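Local atomic coordinates of putative carboxymuconolactone decarboxylase (PDB entry 2QEU), a protein that is of unproven function but belongs to the carboxymuconolactone decarboxylase family of the AhpD-like clan, to which peroxiredoxin activity is generally assigned. Residues 84-87 with 88-92; 63-66 with 67-70; 130-133 with 134-138; 116-120 with 121-125; 48-51 with 52-56. All coordinates share one frame; numbering follows the deposited sequence.

Contact 1 of 5, residues 84-87 with 88-92; sequences GIVN and HTRAA
Asn87 and Arg90, three residues apart on helix 82-94, join side chain to side chain: in the conformer described, Arg90 NH1 donates to Asn87 OD1 at 2.7 Å. The two side chains run beside each other in the same direction, and OD1 sits at the edge of the guanidinium, almost in its plane, while the amide itself is turned 51° away from that plane. A bend about the CG-CD bond of Arg90 (chi3 -61°) folds the guanidinium back along the helix to meet it. A water at the same guanidinium edge donates to Asn87 O and accepts only a weak bond from NH1.

Ile85 O carries a second grip. It takes the amide of Thr89 in the ordinary helical way and also the hydroxyl, Thr89 OG1, at 2.8 Å, the two donors arriving from opposite faces of the carbonyl plane. OG1 lies beside its own backbone N (chi1 -64°), which turns the hydroxyl back to the preceding turn. The bond from Arg90 N to Val86 O continues the helical ladder.

Farther out, Val86 CG1 packs 3.5 Å from Arg90 NH2, and the Arg90 chain also lies on Phe132. His88 CD2 comes within 3.3 Å of Gly84 O, while the ring's nitrogens are used elsewhere: ND1 bonds His69 ND1 and NE2 a citrate, probably from the crystallisation liquor.

The chemistry implies a helix with two different sides: Thr89 settles its hydroxyl on the backbone where it is buried, whereas Asn87, helped weakly by a water, probably limits the motion of the partly exposed guanidinium.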
loop_
_atom_site.group_PDB
_atom_site.type_symbol
_atom_site.label_atom_id
_atom_site.label_comp_id
_atom_site.label_asym_id
_atom_site.label_seq_id
_atom_site.Cartn_x
_atom_site.Cartn_y
_atom_site.Cartn_z
ATOM N N GLY B 84 -14.576 7.119 -7.740
ATOM C CA GLY B 84 -14.604 7.974 -6.580
ATOM C C GLY B 84 -13.916 9.302 -6.760
ATOM O O GLY B 84 -14.432 10.317 -6.307
ATOM N N ILE B 85 -12.769 9.319 -7.437
ATOM C CA ILE B 85 -12.015 10.574 -7.595
ATOM C C ILE B 85 -12.855 11.595 -8.397
ATOM O O ILE B 85 -12.932 12.777 -8.039
ATOM C CB ILE B 85 -10.576 10.410 -8.186
ATOM C CG1 ILE B 85 -9.726 11.592 -7.710
ATOM C CG2 ILE B 85 -10.591 10.350 -9.746
ATOM C CD1 ILE B 85 -8.324 11.537 -8.125
ATOM N N VAL B 86 -13.554 11.137 -9.449
ATOM C CA VAL B 86 -14.384 12.033 -10.223
ATOM C C VAL B 86 -15.610 12.413 -9.377
ATOM O O VAL B 86 -15.958 13.575 -9.328
ATOM C CB VAL B 86 -14.789 11.380 -11.552
ATOM C CG1 VAL B 86 -15.951 12.133 -12.229
ATOM C CG2 VAL B 86 -13.569 11.258 -12.437
ATOM N N ASN B 87 -16.246 11.455 -8.687
ATOM C CA ASN B 87 -17.380 11.805 -7.823
ATOM C C ASN B 87 -17.062 12.882 -6.765
ATOM O O ASN B 87 -17.862 13.793 -6.541
ATOM C CB ASN B 87 -18.016 10.557 -7.167
ATOM C CG ASN B 87 -18.739 9.665 -8.190
ATOM O OD1 ASN B 87 -19.172 10.149 -9.243
ATOM N ND2 ASN B 87 -18.897 8.386 -7.867
ATOM N N HIS B 88 -15.908 12.753 -6.104
ATOM C CA HIS B 88 -15.491 13.748 -5.117
ATOM C C HIS B 88 -15.024 15.078 -5.744
ATOM O O HIS B 88 -15.181 16.165 -5.135
ATOM C CB HIS B 88 -14.468 13.151 -4.142
ATOM C CG HIS B 88 -15.070 12.170 -3.191
ATOM N ND1 HIS B 88 -15.895 12.554 -2.161
ATOM C CD2 HIS B 88 -14.989 10.817 -3.127
ATOM C CE1 HIS B 88 -16.312 11.483 -1.513
ATOM N NE2 HIS B 88 -15.791 10.416 -2.085
ATOM N N THR B 89 -14.449 15.028 -6.946
ATOM C CA THR B 89 -14.110 16.264 -7.667
ATOM C C THR B 89 -15.399 17.051 -7.972
ATOM O O THR B 89 -15.491 18.251 -7.716
ATOM C CB THR B 89 -13.315 16.012 -8.953
ATOM O OG1 THR B 89 -12.073 15.428 -8.587
ATOM C CG2 THR B 89 -13.053 17.335 -9.743
ATOM N N ARG B 90 -16.369 16.354 -8.557
ATOM C CA ARG B 90 -17.692 16.915 -8.817
ATOM C C ARG B 90 -18.284 17.534 -7.536
ATOM O O ARG B 90 -18.688 18.693 -7.528
ATOM C CB ARG B 90 -18.620 15.836 -9.408
ATOM C CG ARG B 90 -19.949 16.355 -9.926
ATOM C CD ARG B 90 -20.872 15.209 -10.384
ATOM N NE ARG B 90 -20.312 14.406 -11.477
ATOM C CZ ARG B 90 -19.910 13.136 -11.381
ATOM N NH1 ARG B 90 -20.017 12.458 -10.249
ATOM N NH2 ARG B 90 -19.423 12.501 -12.450
ATOM N N ALA B 91 -18.299 16.762 -6.451
ATOM C CA ALA B 91 -18.814 17.223 -5.157
ATOM C C ALA B 91 -18.058 18.483 -4.673
ATOM O O ALA B 91 -18.673 19.488 -4.292
ATOM C CB ALA B 91 -18.732 16.080 -4.118
ATOM N N ALA B 92 -16.722 18.433 -4.716
ATOM C CA ALA B 92 -15.920 19.554 -4.240
ATOM C C ALA B 92 -16.274 20.824 -5.018
ATOM O O ALA B 92 -16.359 21.923 -4.447
ATOM C CB ALA B 92 -14.370 19.243 -4.324
HETATM O O HOH W 1 -20.561 13.688 -7.227
#

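Contact 2 of 5, residues 63-66 with 67-70; sequences LPLK and YKHL
Tyr67 presents one ring face to the side chain of its neighbour Lys66, the two running alongside each other in the same direction. Lys66 CG stands 3.9 Å from the centroid of the phenol ring and only 3° off its normal, a CH-pi contact over the middle of that face. The lysine reaches this place because CG is tucked between its backbone N and carbonyl carbon (chi1 59°) and the chain then runs extended, bringing CE to 3.7 Å from Tyr67 OH. Pro64 adds its ring at an oblique angle, CB lying 3.7 Å from Tyr67 CD2. The phenol hydroxyl bonds Glu101, and the ring meets Tyr67 of the second subunit.

Lys68 leaves on another side of the helix. Its aliphatic chain crosses Leu63, with CG 3.9 Å from Leu63 CD2, before NZ bonds the carbonyls of Met53 and Lys55. Leu65 CD1 approaches His69 CD2 at 3.6 Å; His69 NE2 bonds Asp24.

The carbonyl of Pro64 receives Lys68 N at 3.0 Å, together with a weak bond from Tyr67 N. This is a helix N-terminus with proline at the N-cap position, opening helix 65-79 at a subunit interface of the all-helical AhpD-like fold.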
loop_
_atom_site.group_PDB
_atom_site.type_symbol
_atom_site.label_atom_id
_atom_site.label_comp_id
_atom_site.label_asym_id
_atom_site.label_seq_id
_atom_site.Cartn_x
_atom_site.Cartn_y
_atom_site.Cartn_z
ATOM N N LEU B 63 -14.588 22.551 8.907
ATOM C CA LEU B 63 -13.799 22.471 7.673
ATOM C C LEU B 63 -14.771 22.597 6.499
ATOM O O LEU B 63 -15.727 21.858 6.438
ATOM C CB LEU B 63 -13.093 21.104 7.637
ATOM C CG LEU B 63 -12.095 20.801 6.499
ATOM C CD1 LEU B 63 -10.967 21.774 6.511
ATOM C CD2 LEU B 63 -11.610 19.349 6.598
ATOM N N PRO B 64 -14.575 23.584 5.621
ATOM C CA PRO B 64 -15.466 23.759 4.481
ATOM C C PRO B 64 -15.632 22.487 3.640
ATOM O O PRO B 64 -14.662 21.744 3.425
ATOM C CB PRO B 64 -14.773 24.845 3.665
ATOM C CG PRO B 64 -13.995 25.624 4.673
ATOM C CD PRO B 64 -13.532 24.632 5.670
ATOM N N LEU B 65 -16.866 22.244 3.201
ATOM C CA LEU B 65 -17.206 21.026 2.460
ATOM C C LEU B 65 -16.334 20.835 1.220
ATOM O O LEU B 65 -15.959 19.711 0.895
ATOM C CB LEU B 65 -18.671 21.044 2.029
ATOM C CG LEU B 65 -19.309 19.788 1.441
ATOM C CD1 LEU B 65 -19.060 18.544 2.330
ATOM C CD2 LEU B 65 -20.811 20.028 1.204
ATOM N N LYS B 66 -16.055 21.928 0.521
ATOM C CA LYS B 66 -15.174 21.839 -0.642
ATOM C C LYS B 66 -13.803 21.230 -0.319
ATOM O O LYS B 66 -13.230 20.442 -1.117
ATOM C CB LYS B 66 -15.008 23.191 -1.302
ATOM C CG LYS B 66 -14.425 24.292 -0.436
ATOM C CD LYS B 66 -14.491 25.621 -1.260
ATOM C CE LYS B 66 -14.034 26.807 -0.444
ATOM N NZ LYS B 66 -14.234 28.107 -1.117
ATOM N N TYR B 67 -13.272 21.579 0.854
ATOM C CA TYR B 67 -11.973 21.037 1.292
ATOM C C TYR B 67 -12.056 19.599 1.827
ATOM O O TYR B 67 -11.116 18.808 1.650
ATOM C CB TYR B 67 -11.292 21.990 2.282
ATOM C CG TYR B 67 -10.999 23.331 1.642
ATOM C CD1 TYR B 67 -10.431 23.427 0.366
ATOM C CD2 TYR B 67 -11.334 24.511 2.280
ATOM C CE1 TYR B 67 -10.219 24.672 -0.253
ATOM C CE2 TYR B 67 -11.112 25.741 1.696
ATOM C CZ TYR B 67 -10.560 25.840 0.442
ATOM O OH TYR B 67 -10.378 27.093 -0.112
ATOM N N LYS B 68 -13.203 19.255 2.439
ATOM C CA LYS B 68 -13.477 17.883 2.803
ATOM C C LYS B 68 -13.406 16.987 1.568
ATOM O O LYS B 68 -12.728 15.967 1.553
ATOM C CB LYS B 68 -14.833 17.733 3.461
ATOM C CG LYS B 68 -14.936 18.408 4.824
ATOM C CD LYS B 68 -16.192 17.931 5.605
ATOM C CE LYS B 68 -16.163 18.494 6.995
ATOM N NZ LYS B 68 -17.374 18.135 7.740
ATOM N N HIS B 69 -14.127 17.386 0.525
ATOM C CA HIS B 69 -14.064 16.613 -0.719
ATOM C C HIS B 69 -12.730 16.670 -1.442
ATOM O O HIS B 69 -12.334 15.663 -2.033
ATOM C CB HIS B 69 -15.203 16.985 -1.634
ATOM C CG HIS B 69 -16.511 16.410 -1.215
ATOM N ND1 HIS B 69 -16.839 15.084 -1.390
ATOM C CD2 HIS B 69 -17.570 16.990 -0.613
ATOM C CE1 HIS B 69 -18.058 14.873 -0.918
ATOM N NE2 HIS B 69 -18.534 16.018 -0.449
ATOM N N LEU B 70 -12.000 17.778 -1.347
ATOM C CA LEU B 70 -10.639 17.801 -1.866
ATOM C C LEU B 70 -9.760 16.751 -1.162
ATOM O O LEU B 70 -9.000 16.061 -1.822
ATOM C CB LEU B 70 -10.030 19.188 -1.746
ATOM C CG LEU B 70 -8.594 19.308 -2.271
ATOM C CD1 LEU B 70 -8.483 18.914 -3.716
ATOM C CD2 LEU B 70 -8.133 20.748 -2.024
#

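Contact 3 of 5, residues 130-133 with 134-138; sequences VEFE and KELAG
Phe132 O receives Leu136 N at 2.7 Å, a nearly straight bond (169°) in the last turns of helix 122-137. The contact is thus a run of i to i+4 helical pairing near a C-terminal helix end, with a surface ion pair along one flank. Glu131 O takes Glu135 N at 3.0 Å and a weak bond from Lys134 N besides.

The ion pair links Glu131 with Lys134, one turn on. Both side chains lean the same way and lie next to each other. The glutamate is bent (chi2 -47°), curling its carboxylate back to the helix, and the lysine bends at its third torsion (chi3 -67°) to bring NZ to 3.1 Å from Glu131 OE1. NZ approaches OE1 from above the carboxylate plane. The lysine's CE also rests 3.6 Å from Val130 O. Since these residues are exposed, solvent probably weakens the attraction.

Elsewhere on the helix, Phe132 also meets the ring of Phe128 and packs on Asn94, tying this helix to helix 82-94. Leu136 touches Asn94 too, extending that seam by another turn. In the conformer described, the leucine adds a light apolar contact, Phe132 CE2 lying 4.4 Å from Leu136 CD2.

Phe132 turns the edge of its ring to Glu135, whose carboxylate is almost perpendicular to it. The positive rim of an aromatic ring would suit an acidic oxygen there, although Glu135 OE2 has a stronger partner in Lys139, with which it forms a salt bridge. Phe132 CD1 lies 3.7 Å from Glu135 OE1, which sits near the ring plane.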
loop_
_atom_site.group_PDB
_atom_site.type_symbol
_atom_site.label_atom_id
_atom_site.label_comp_id
_atom_site.label_asym_id
_atom_site.label_seq_id
_atom_site.Cartn_x
_atom_site.Cartn_y
_atom_site.Cartn_z
ATOM N N VAL B 130 -11.555 20.271 -15.683
ATOM C CA VAL B 130 -11.483 21.278 -16.760
ATOM C C VAL B 130 -12.792 21.346 -17.559
ATOM O O VAL B 130 -13.234 22.413 -17.874
ATOM C CB VAL B 130 -10.233 21.034 -17.661
ATOM C CG1 VAL B 130 -10.305 21.851 -19.009
ATOM C CG2 VAL B 130 -8.927 21.331 -16.819
ATOM N N GLU B 131 -13.409 20.207 -17.804
ATOM C CA GLU B 131 -14.689 20.150 -18.478
ATOM C C GLU B 131 -15.827 20.520 -17.530
ATOM O O GLU B 131 -16.750 21.280 -17.892
ATOM C CB GLU B 131 -14.917 18.787 -19.130
ATOM C CG GLU B 131 -13.825 18.363 -20.141
ATOM C CD GLU B 131 -13.431 19.443 -21.141
ATOM O OE1 GLU B 131 -14.350 20.041 -21.768
ATOM O OE2 GLU B 131 -12.205 19.694 -21.305
ATOM N N PHE B 132 -15.770 20.038 -16.299
ATOM C CA PHE B 132 -16.837 20.324 -15.346
ATOM C C PHE B 132 -16.947 21.806 -14.945
ATOM O O PHE B 132 -18.037 22.300 -14.679
ATOM C CB PHE B 132 -16.709 19.442 -14.089
ATOM C CG PHE B 132 -17.944 19.481 -13.208
ATOM C CD1 PHE B 132 -19.179 19.096 -13.700
ATOM C CD2 PHE B 132 -17.859 19.930 -11.900
ATOM C CE1 PHE B 132 -20.275 19.112 -12.885
ATOM C CE2 PHE B 132 -18.954 19.966 -11.082
ATOM C CZ PHE B 132 -20.179 19.588 -11.587
ATOM N N GLU B 133 -15.826 22.499 -14.952
ATOM C CA GLU B 133 -15.790 23.917 -14.672
ATOM C C GLU B 133 -16.671 24.627 -15.694
ATOM O O GLU B 133 -17.435 25.536 -15.357
ATOM C CB GLU B 133 -14.354 24.415 -14.824
ATOM C CG GLU B 133 -14.215 25.908 -14.546
ATOM C CD GLU B 133 -12.760 26.383 -14.518
ATOM O OE1 GLU B 133 -12.004 26.010 -15.433
ATOM O OE2 GLU B 133 -12.414 27.142 -13.588
ATOM N N LYS B 134 -16.574 24.237 -16.963
ATOM C CA LYS B 134 -17.404 24.862 -18.003
ATOM C C LYS B 134 -18.859 24.453 -17.888
ATOM O O LYS B 134 -19.754 25.285 -18.108
ATOM C CB LYS B 134 -16.887 24.535 -19.387
ATOM C CG LYS B 134 -15.520 25.140 -19.650
ATOM C CD LYS B 134 -14.974 24.757 -21.001
ATOM C CE LYS B 134 -14.653 23.287 -21.079
ATOM N NZ LYS B 134 -13.590 23.000 -22.091
ATOM N N GLU B 135 -19.095 23.183 -17.493
ATOM C CA GLU B 135 -20.464 22.734 -17.286
ATOM C C GLU B 135 -21.110 23.525 -16.166
ATOM O O GLU B 135 -22.204 24.056 -16.312
ATOM C CB GLU B 135 -20.492 21.239 -16.971
ATOM C CG GLU B 135 -21.857 20.674 -16.952
ATOM C CD GLU B 135 -21.915 19.247 -16.383
ATOM O OE1 GLU B 135 -21.103 18.405 -16.772
ATOM O OE2 GLU B 135 -22.798 19.003 -15.527
ATOM N N LEU B 136 -20.405 23.625 -15.044
ATOM C CA LEU B 136 -20.964 24.331 -13.897
ATOM C C LEU B 136 -21.267 25.805 -14.217
ATOM O O LEU B 136 -22.312 26.346 -13.827
ATOM C CB LEU B 136 -19.995 24.193 -12.718
ATOM C CG LEU B 136 -20.488 24.517 -11.316
ATOM C CD1 LEU B 136 -21.705 23.662 -10.964
ATOM C CD2 LEU B 136 -19.314 24.259 -10.381
ATOM N N ALA B 137 -20.367 26.445 -14.951
ATOM C CA ALA B 137 -20.591 27.833 -15.406
ATOM C C ALA B 137 -21.825 27.990 -16.323
ATOM O O ALA B 137 -22.508 29.019 -16.286
ATOM C CB ALA B 137 -19.382 28.363 -16.093
ATOM N N GLY B 138 -22.129 26.977 -17.137
ATOM C CA GLY B 138 -23.243 27.001 -18.061
ATOM C C GLY B 138 -24.612 26.653 -17.450
ATOM O O GLY B 138 -25.601 26.648 -18.132
#

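Contact 4 of 5, residues 116-120 with 121-125; sequences PAWGK and TGRKA
Trp118 and Arg123 cross at about a right angle where the short helix 116-119 hands over to helix 122-137, the junction between two consecutive helices. Arg123 CB sits over the six-membered ring of the indole, 3.8 Å from its centroid and 20° off the normal, so the contact is CH-pi rather than a stack of the guanidinium, whose plane is inclined 33° to the ring.

Arg123 CG occupies the cramped site between backbone N and carbonyl carbon (chi1 68°); from there the extended chain travels back across the junction to Gly119. Arg123 NE bonds Gly119 O at 2.9 Å, with the oxygen close to the guanidinium plane. Arg123 N meanwhile bonds Trp118 O at 2.8 Å, spanning five residues, one more than in an alpha-helix. One residue therefore holds two consecutive carbonyls with its main chain and its side chain.

Gly122 passes close to the first helix, its CA 3.5 Å from Ala117 O in a CA-H...O contact. A water spans the turn between Pro116 O and Thr121 N.

The outer ends face a third subunit: Trp118 NE1 bonds Ala31 O of that chain, and the Arg123 guanidinium forms a salt bridge to its Glu30 and a hydrogen bond to its Gln34. Lys120 NZ bonds Arg79 O of the third subunit and forms a salt bridge with Asp80 of its own chain, to which Thr121 OG1 also bonds. A second bridging water accepts from Arg123 NH2 at 3.0 Å and donates to Gly119 O at 3.3 Å.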
loop_
_atom_site.group_PDB
_atom_site.type_symbol
_atom_site.label_atom_id
_atom_site.label_comp_id
_atom_site.label_asym_id
_atom_site.label_seq_id
_atom_site.Cartn_x
_atom_site.Cartn_y
_atom_site.Cartn_z
ATOM N N PRO B 116 3.215 8.612 -9.235
ATOM C CA PRO B 116 1.893 7.939 -9.500
ATOM C C PRO B 116 0.705 8.540 -8.834
ATOM O O PRO B 116 -0.387 8.290 -9.262
ATOM C CB PRO B 116 2.144 6.503 -9.064
ATOM C CG PRO B 116 3.652 6.319 -9.176
ATOM C CD PRO B 116 4.209 7.652 -8.695
ATOM N N ALA B 117 0.913 9.302 -7.763
ATOM C CA ALA B 117 -0.181 10.043 -7.130
ATOM C C ALA B 117 -0.877 11.026 -8.096
ATOM O O ALA B 117 -2.051 11.348 -7.921
ATOM C CB ALA B 117 0.286 10.834 -5.873
ATOM N N TRP B 118 -0.110 11.523 -9.054
ATOM C CA TRP B 118 -0.631 12.285 -10.196
ATOM C C TRP B 118 -0.928 11.391 -11.423
ATOM O O TRP B 118 -1.995 11.493 -12.032
ATOM C CB TRP B 118 0.384 13.356 -10.584
ATOM C CG TRP B 118 0.144 14.028 -11.881
ATOM C CD1 TRP B 118 0.651 13.678 -13.084
ATOM C CD2 TRP B 118 -0.701 15.148 -12.102
ATOM N NE1 TRP B 118 0.182 14.503 -14.048
ATOM C CE2 TRP B 118 -0.662 15.415 -13.481
ATOM C CE3 TRP B 118 -1.497 15.946 -11.275
ATOM C CZ2 TRP B 118 -1.385 16.449 -14.058
ATOM C CZ3 TRP B 118 -2.224 16.958 -11.848
ATOM C CH2 TRP B 118 -2.115 17.236 -13.221
ATOM N N GLY B 119 0.054 10.572 -11.802
ATOM C CA GLY B 119 0.047 9.915 -13.085
ATOM C C GLY B 119 -0.994 8.850 -13.296
ATOM O O GLY B 119 -1.490 8.686 -14.383
ATOM N N LYS B 120 -1.274 8.059 -12.271
ATOM C CA LYS B 120 -2.231 6.968 -12.435
ATOM C C LYS B 120 -3.657 7.543 -12.436
ATOM O O LYS B 120 -4.338 7.560 -13.455
ATOM C CB LYS B 120 -2.061 5.875 -11.374
ATOM C CG LYS B 120 -0.718 5.098 -11.454
ATOM C CD LYS B 120 -0.570 4.030 -10.339
ATOM C CE LYS B 120 -1.433 2.826 -10.618
ATOM N NZ LYS B 120 -1.411 1.801 -9.547
ATOM N N THR B 121 -4.084 8.053 -11.297
ATOM C CA THR B 121 -5.469 8.421 -11.073
ATOM C C THR B 121 -5.683 9.899 -10.797
ATOM O O THR B 121 -6.652 10.519 -11.303
ATOM C CB THR B 121 -6.023 7.534 -9.894
ATOM O OG1 THR B 121 -5.770 6.150 -10.194
ATOM C CG2 THR B 121 -7.477 7.728 -9.688
ATOM N N GLY B 122 -4.753 10.521 -10.077
ATOM C CA GLY B 122 -4.971 11.929 -9.705
ATOM C C GLY B 122 -5.283 12.846 -10.885
ATOM O O GLY B 122 -6.158 13.718 -10.861
ATOM N N ARG B 123 -4.521 12.685 -11.969
ATOM C CA ARG B 123 -4.688 13.551 -13.127
ATOM C C ARG B 123 -6.057 13.392 -13.793
ATOM O O ARG B 123 -6.514 14.306 -14.491
ATOM C CB ARG B 123 -3.555 13.357 -14.110
ATOM C CG ARG B 123 -3.525 12.017 -14.796
ATOM C CD ARG B 123 -2.283 11.920 -15.661
ATOM N NE ARG B 123 -2.188 10.686 -16.420
ATOM C CZ ARG B 123 -2.561 10.547 -17.685
ATOM N NH1 ARG B 123 -3.113 11.555 -18.362
ATOM N NH2 ARG B 123 -2.373 9.388 -18.267
ATOM N N LYS B 124 -6.713 12.239 -13.596
ATOM C CA LYS B 124 -8.058 12.049 -14.205
ATOM C C LYS B 124 -9.081 13.045 -13.599
ATOM O O LYS B 124 -10.035 13.525 -14.281
ATOM C CB LYS B 124 -8.508 10.618 -13.954
ATOM C CG LYS B 124 -7.629 9.512 -14.523
ATOM C CD LYS B 124 -8.204 8.123 -14.224
ATOM C CE LYS B 124 -7.510 7.074 -15.089
ATOM N NZ LYS B 124 -7.879 5.719 -14.696
ATOM N N ALA B 125 -8.878 13.386 -12.333
ATOM C CA ALA B 125 -9.699 14.400 -11.648
ATOM C C ALA B 125 -9.570 15.753 -12.339
ATOM O O ALA B 125 -10.550 16.471 -12.454
ATOM C CB ALA B 125 -9.308 14.483 -10.121
HETATM O O HOH W 2 -3.035 8.441 -8.657
HETATM O O HOH W 3 -0.739 7.174 -17.166
#

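Contact 5 of 5, residues 48-51 with 52-56; sequences RMRT and TMLKS
Backbone bonds of the i to i+4 kind, including Thr52 N to Arg48 O (3.3 Å) and Leu54 N to Arg50 O (2.9 Å), carry helix 40-53 to its end, and Leu54 is the first residue to leave helical angles.

The side chains of Arg50 and Leu54 meet one turn apart. Leu54 CD1 lies over one face of the guanidinium, displaced toward its rim, at 3.4 Å from Arg50 NH1 and 3.5 Å from Arg50 CZ. Arg50 starts with CG opposite its backbone N (chi1 -158°) and stays extended as far as NE, carrying the flat group along the helix to the methyl. Its charge is directed elsewhere: NH1 forms a salt bridge to Asp24, and NH2 bonds a citrate probably taken from the crystallisation liquor. Leu54 also packs on Lys68, His69 and Leu72 of helix 65-79.

Met49 and Met53, both selenomethionines, make the apolar counterpart. The Met53 chain is extended beyond CG and brings its terminal CE to 3.7 Å from Met49 CG and 3.9 Å from Met49 SE. Both pack against the second and fifth subunits. Thr52 OG1 and Lys55 NZ bond Glu41 of the fifth subunit.

Two kinds of chemistry thus divide the helix end: a leucine methyl flanks the guanidinium while NH1 and NH2 bond the acid and the citrate, which probably steadies the group's rotation, and residues 49 and 53, labelled with selenium here, pack at subunit interfaces.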
loop_
_atom_site.group_PDB
_atom_site.type_symbol
_atom_site.label_atom_id
_atom_site.label_comp_id
_atom_site.label_asym_id
_atom_site.label_seq_id
_atom_site.Cartn_x
_atom_site.Cartn_y
_atom_site.Cartn_z
ATOM N N ARG B 48 -24.433 6.606 8.090
ATOM C CA ARG B 48 -24.499 7.471 9.252
ATOM C C ARG B 48 -23.128 8.088 9.526
ATOM O O ARG B 48 -23.065 9.279 9.868
ATOM C CB ARG B 48 -24.912 6.718 10.504
ATOM C CG ARG B 48 -26.348 6.273 10.598
ATOM C CD ARG B 48 -26.452 5.255 11.701
ATOM N NE ARG B 48 -27.790 4.726 11.724
ATOM C CZ ARG B 48 -28.765 5.217 12.483
ATOM N NH1 ARG B 48 -28.542 6.233 13.330
ATOM N NH2 ARG B 48 -29.965 4.665 12.409
HETATM N N MSE B 49 -22.069 7.278 9.411
HETATM C CA MSE B 49 -20.712 7.744 9.633
HETATM C C MSE B 49 -20.373 8.807 8.606
HETATM O O MSE B 49 -19.859 9.882 8.939
HETATM C CB MSE B 49 -19.708 6.588 9.553
HETATM C CG MSE B 49 -18.314 6.942 10.073
HETATM SE SE MSE B 49 -17.133 5.406 10.029
HETATM C CE MSE B 49 -16.991 5.314 8.120
ATOM N N ARG B 50 -20.694 8.521 7.349
ATOM C CA ARG B 50 -20.414 9.442 6.232
ATOM C C ARG B 50 -21.117 10.779 6.414
ATOM O O ARG B 50 -20.576 11.836 6.121
ATOM C CB ARG B 50 -20.938 8.819 4.935
ATOM C CG ARG B 50 -20.292 9.343 3.716
ATOM C CD ARG B 50 -20.931 8.757 2.500
ATOM N NE ARG B 50 -20.118 9.090 1.346
ATOM C CZ ARG B 50 -20.221 10.224 0.664
ATOM N NH1 ARG B 50 -21.151 11.131 0.957
ATOM N NH2 ARG B 50 -19.391 10.440 -0.335
ATOM N N THR B 51 -22.351 10.698 6.888
ATOM C CA THR B 51 -23.189 11.871 7.078
ATOM C C THR B 51 -22.597 12.835 8.086
ATOM O O THR B 51 -22.586 14.053 7.830
ATOM C CB THR B 51 -24.621 11.456 7.469
ATOM O OG1 THR B 51 -25.127 10.613 6.427
ATOM C CG2 THR B 51 -25.488 12.655 7.655
ATOM N N THR B 52 -22.089 12.307 9.202
ATOM C CA THR B 52 -21.408 13.154 10.194
ATOM C C THR B 52 -20.078 13.682 9.613
ATOM O O THR B 52 -19.775 14.899 9.672
ATOM C CB THR B 52 -21.218 12.448 11.557
ATOM O OG1 THR B 52 -20.536 13.332 12.457
ATOM C CG2 THR B 52 -20.428 11.206 11.436
HETATM N N MSE B 53 -19.324 12.797 8.970
HETATM C CA MSE B 53 -18.001 13.210 8.485
HETATM C C MSE B 53 -18.067 14.308 7.429
HETATM O O MSE B 53 -17.221 15.189 7.415
HETATM C CB MSE B 53 -17.262 12.031 7.919
HETATM C CG MSE B 53 -16.724 11.098 8.980
HETATM SE SE MSE B 53 -15.912 9.585 8.046
HETATM C CE MSE B 53 -15.136 8.674 9.526
ATOM N N LEU B 54 -19.119 14.290 6.609
ATOM C CA LEU B 54 -19.254 15.216 5.497
ATOM C C LEU B 54 -20.315 16.313 5.781
ATOM O O LEU B 54 -20.811 17.004 4.878
ATOM C CB LEU B 54 -19.547 14.412 4.223
ATOM C CG LEU B 54 -18.320 13.751 3.635
ATOM C CD1 LEU B 54 -18.643 12.713 2.538
ATOM C CD2 LEU B 54 -17.342 14.809 3.105
ATOM N N LYS B 55 -20.634 16.481 7.060
ATOM C CA LYS B 55 -21.468 17.594 7.508
ATOM C C LYS B 55 -20.988 18.921 6.889
ATOM O O LYS B 55 -19.789 19.203 6.794
ATOM C CB LYS B 55 -21.418 17.637 9.047
ATOM C CG LYS B 55 -22.374 18.553 9.676
ATOM C CD LYS B 55 -22.866 18.012 11.018
ATOM C CE LYS B 55 -21.791 18.021 12.094
ATOM N NZ LYS B 55 -22.132 17.006 13.147
ATOM N N SER B 56 -21.939 19.725 6.453
ATOM C CA SER B 56 -21.647 21.066 5.932
ATOM C C SER B 56 -21.397 22.077 7.062
ATOM O O SER B 56 -21.725 21.847 8.218
ATOM C CB SER B 56 -22.815 21.582 5.098
ATOM O OG SER B 56 -23.924 21.738 5.934
#

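In the fold
Along the chain the order is contact 5, contact 2, contact 1, contact 4 and contact 3, on successive parts of an all-helical fold. Contact 1 lies nearest the middle, about 4 Å from the chain's centre, and touches the other four: His88 reaches His69 of contact 2 and Arg50 of contact 5, Ile85 and Thr89 pack on contact 4, and Arg90 packs on Phe132 of contact 3. Contacts 3 and 4 share helix 122-137, with centres about 20 Å apart. Contacts 4 and 5, about 26 Å between centres, lie on opposite sides of the chain's centre. Helices 40-53, 65-79 and 122-137, whose side chains pack in the core, also carry contacts between subunits of the six-chain assembly.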